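PDB 2P62: DUF4276 family protein from Pyrococcus horikoshii, which is of unknown function, belongs to the DUF3226 family and forms a disulfide-linked pair of identical chains in the crystal. Local coordinates for the interface of chains A and B. Numbering follows the deposited sequence. Chains: chain A/B, Hypothetical protein PH0156.

Contact 1: the interface of chains A and B. Residues chain A 199-201; chain B 187, 191, 204.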
loop_
_atom_site.group_PDB
_atom_site.type_symbol
_atom_site.label_atom_id
_atom_site.label_comp_id
_atom_site.label_asym_id
_atom_site.label_seq_id
_atom_site.Cartn_x
_atom_site.Cartn_y
_atom_site.Cartn_z
ATOM N N TYR A 199 9.326 -5.185 9.428
ATOM C CA TYR A 199 8.008 -4.716 9.011
ATOM C C TYR A 199 7.376 -5.748 8.103
ATOM O O TYR A 199 7.939 -6.092 7.071
ATOM C CB TYR A 199 8.118 -3.407 8.245
ATOM C CG TYR A 199 6.781 -2.849 7.827
ATOM C CD1 TYR A 199 5.825 -2.494 8.780
ATOM C CD2 TYR A 199 6.468 -2.671 6.482
ATOM C CE1 TYR A 199 4.593 -1.973 8.402
ATOM C CE2 TYR A 199 5.243 -2.155 6.095
ATOM C CZ TYR A 199 4.311 -1.807 7.057
ATOM O OH TYR A 199 3.093 -1.292 6.677
ATOM N N THR A 200 6.193 -6.223 8.477
ATOM C CA THR A 200 5.502 -7.232 7.691
ATOM C C THR A 200 4.391 -6.671 6.810
ATOM O O THR A 200 3.847 -7.381 5.962
ATOM C CB THR A 200 4.880 -8.288 8.596
ATOM O OG1 THR A 200 3.945 -7.654 9.469
ATOM C CG2 THR A 200 5.951 -8.982 9.433
ATOM N N GLY A 201 4.057 -5.400 7.000
ATOM C CA GLY A 201 2.984 -4.813 6.218
ATOM C C GLY A 201 3.265 -4.733 4.735
ATOM O O GLY A 201 4.384 -4.970 4.288
ATOM N N LYS B 187 9.528 -12.300 3.595
ATOM C CA LYS B 187 9.047 -10.935 3.460
ATOM C C LYS B 187 10.229 -9.968 3.338
ATOM O O LYS B 187 10.145 -8.995 2.590
ATOM C CB LYS B 187 8.147 -10.551 4.636
ATOM C CG LYS B 187 6.715 -11.064 4.491
ATOM C CD LYS B 187 5.758 -10.278 5.374
ATOM C CE LYS B 187 4.297 -10.665 5.126
ATOM N NZ LYS B 187 4.010 -12.082 5.517
ATOM N N HIS B 191 11.645 -7.178 0.191
ATOM C CA HIS B 191 12.162 -5.815 0.226
ATOM C C HIS B 191 13.468 -5.663 -0.554
ATOM O O HIS B 191 13.801 -4.571 -1.020
ATOM C CB HIS B 191 12.283 -5.329 1.670
ATOM C CG HIS B 191 10.950 -5.080 2.313
ATOM N ND1 HIS B 191 10.105 -4.068 1.904
ATOM C CD2 HIS B 191 10.290 -5.748 3.285
ATOM C CE1 HIS B 191 8.983 -4.127 2.597
ATOM N NE2 HIS B 191 9.067 -5.137 3.442
ATOM N N LEU B 204 4.107 -3.301 -1.650
ATOM C CA LEU B 204 4.685 -4.504 -2.247
ATOM C C LEU B 204 3.674 -5.133 -3.204
ATOM O O LEU B 204 4.045 -5.720 -4.229
ATOM C CB LEU B 204 5.072 -5.505 -1.151
ATOM C CG LEU B 204 6.168 -5.002 -0.203
ATOM C CD1 LEU B 204 6.320 -5.928 0.991
ATOM C CD2 LEU B 204 7.468 -4.894 -0.972
HETATM O O HOH W 1 6.882 -6.190 4.680
#
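A water molecule carries the polar link between B:His191 and the loop A:Tyr199 to A:Gly201. The imidazole NE2 of B:His191 lies 2.7 Å from the oxygen of water 1, which sits at the ring edge and in its plane, with an angle of 158° at the hydrogen. On the other side the same water meets two backbone carbonyls, A:Tyr199 O at 2.6 Å and A:Gly201 O at 2.8 Å. The loop curls so that both carbonyls turn toward one water, and the histidine, whose NE2 is 3.9 Å from A:Tyr199 O, reads them through it. With two carbonyls facing it, the water could give a hydrogen to each and accept one from the ring, which would suit a histidine protonated at NE2.

The rest is van der Waals contact along the arm of B:Lys187, from helix 186-196. Its methylenes lie against the backbone of A:Thr200, CD being 3.8 Å from the CA of that threonine. A bend at the last torsion (chi4 65°) turns the ammonium group away from the line of the chain, leaving CE as the part nearest the carbonyl of A:Thr200. B:Leu204 adds a light touch, its CD1 methyl facing A:Gly201 O.

Within chain A, the ring of A:Tyr199 folds back over the loop, with A:Gly201 N 3.4 Å above the plane of the ring, over its centre.

Contact 2: the interface of chains A and B. Residues chain A 11-12, 203, 205; chain B 202-203.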
loop_
_atom_site.group_PDB
_atom_site.type_symbol
_atom_site.label_atom_id
_atom_site.label_comp_id
_atom_site.label_asym_id
_atom_site.label_seq_id
_atom_site.Cartn_x
_atom_site.Cartn_y
_atom_site.Cartn_z
ATOM N N LYS A 11 0.143 8.649 -0.642
ATOM C CA LYS A 11 -0.177 8.045 0.649
ATOM C C LYS A 11 0.990 8.159 1.628
ATOM O O LYS A 11 0.783 8.462 2.804
ATOM C CB LYS A 11 -0.539 6.569 0.472
ATOM C CG LYS A 11 -1.311 5.961 1.636
ATOM C CD LYS A 11 -2.745 6.470 1.649
ATOM C CE LYS A 11 -3.658 5.655 2.577
ATOM N NZ LYS A 11 -3.291 5.760 4.014
ATOM N N THR A 12 2.209 7.911 1.152
ATOM C CA THR A 12 3.385 7.998 2.017
ATOM C C THR A 12 3.463 9.365 2.705
ATOM O O THR A 12 3.693 9.445 3.917
ATOM C CB THR A 12 4.710 7.758 1.231
ATOM O OG1 THR A 12 4.754 8.604 0.073
ATOM C CG2 THR A 12 4.825 6.295 0.796
ATOM N N CYS A 203 2.495 -1.840 2.728
ATOM C CA CYS A 203 2.942 -0.516 2.336
ATOM C C CYS A 203 3.930 0.171 3.266
ATOM O O CYS A 203 3.859 0.062 4.491
ATOM C CB CYS A 203 1.725 0.383 2.118
ATOM S SG CYS A 203 0.377 -0.387 1.159
ATOM N N SER A 205 4.096 3.254 3.657
ATOM C CA SER A 205 3.371 4.309 4.343
ATOM C C SER A 205 2.971 3.819 5.728
ATOM O O SER A 205 3.010 4.575 6.694
ATOM C CB SER A 205 2.127 4.709 3.544
ATOM O OG SER A 205 1.234 3.616 3.374
ATOM N N ASP B 202 4.781 2.535 -3.145
ATOM C CA ASP B 202 4.545 2.448 -1.713
ATOM C C ASP B 202 4.246 1.023 -1.235
ATOM O O ASP B 202 4.711 0.612 -0.172
ATOM C CB ASP B 202 3.385 3.392 -1.344
ATOM C CG ASP B 202 2.992 3.328 0.136
ATOM O OD1 ASP B 202 3.821 2.971 0.998
ATOM O OD2 ASP B 202 1.834 3.672 0.446
ATOM N N CYS B 203 3.501 0.257 -2.027
ATOM C CA CYS B 203 3.128 -1.088 -1.608
ATOM C C CYS B 203 3.726 -2.261 -2.388
ATOM O O CYS B 203 3.827 -2.230 -3.618
ATOM C CB CYS B 203 1.596 -1.210 -1.593
ATOM S SG CYS B 203 0.670 0.147 -0.793
#
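The carboxylate of B:Asp202 faces the first turn of helix 204-218 in chain A and grips A:Ser205 with both oxygens. OD1 takes the backbone N-H of A:Ser205 at 2.7 Å, with 150° at the hydrogen, while OD2 accepts from the side-chain hydroxyl, A:Ser205 OG, at 3.0 Å. Each oxygen uses its syn lone pair, the one on the side of its neighbour, so the two bonds form a fork that fixes the rotation of the carboxylate. The serine matches it because OG stands between its own backbone N and carbonyl carbon (chi1 60°), bringing hydroxyl and amide to the same acid. This is N-capping geometry supplied by the other subunit, and the dipole of the helix start would be expected to favour a charged carboxylate.

Reaching there takes an extended aspartate: CG points away from the backbone N of B:Asp202 (chi1 177°). Beside it, A:Thr12 from helix 11-23 runs past in the opposite direction and lays its CG2 methyl 3.5 Å from the carboxylate carbon CG. A:Lys11 crosses the acid at a slant, its CB 3.7 Å from OD2. The lysine's NZ stays 6.6 Å from that OD2, so its charge could act only at long range.

Next to the acid the two copies of Cys203 are joined by a disulfide, A:Cys203 SG to B:Cys203 SG at 2.0 Å. The bond joins the same residue of both chains, as expected at the two-fold axis. The backbones there pair as a short antiparallel beta bridge.

Although the structure alone does not show whether the disulfide forms in the cell, the covalent link and the reciprocal helix caps join the two chains of the crystal dimer across its symmetry axis.

About 11 Å separates the C-alpha centres of contact 1 and contact 2. Residues 199 to 203, in the loop between helices 186-196 and 204-218, serve both: the earlier ones enter contact 1 and the last ones contact 2, while the first turn of the second helix gives B:Leu204 to one and A:Ser205 to the other. Contact 1 adds helix 186-196, and contact 2 adds helix 11-23. Contact 1 and the Asp202 side of contact 2 recur with the chains exchanged, on either side of the disulfide, which lies on the two-fold axis. Noncovalent contacts thus surround the covalent link and probably set the subunits' mutual orientation.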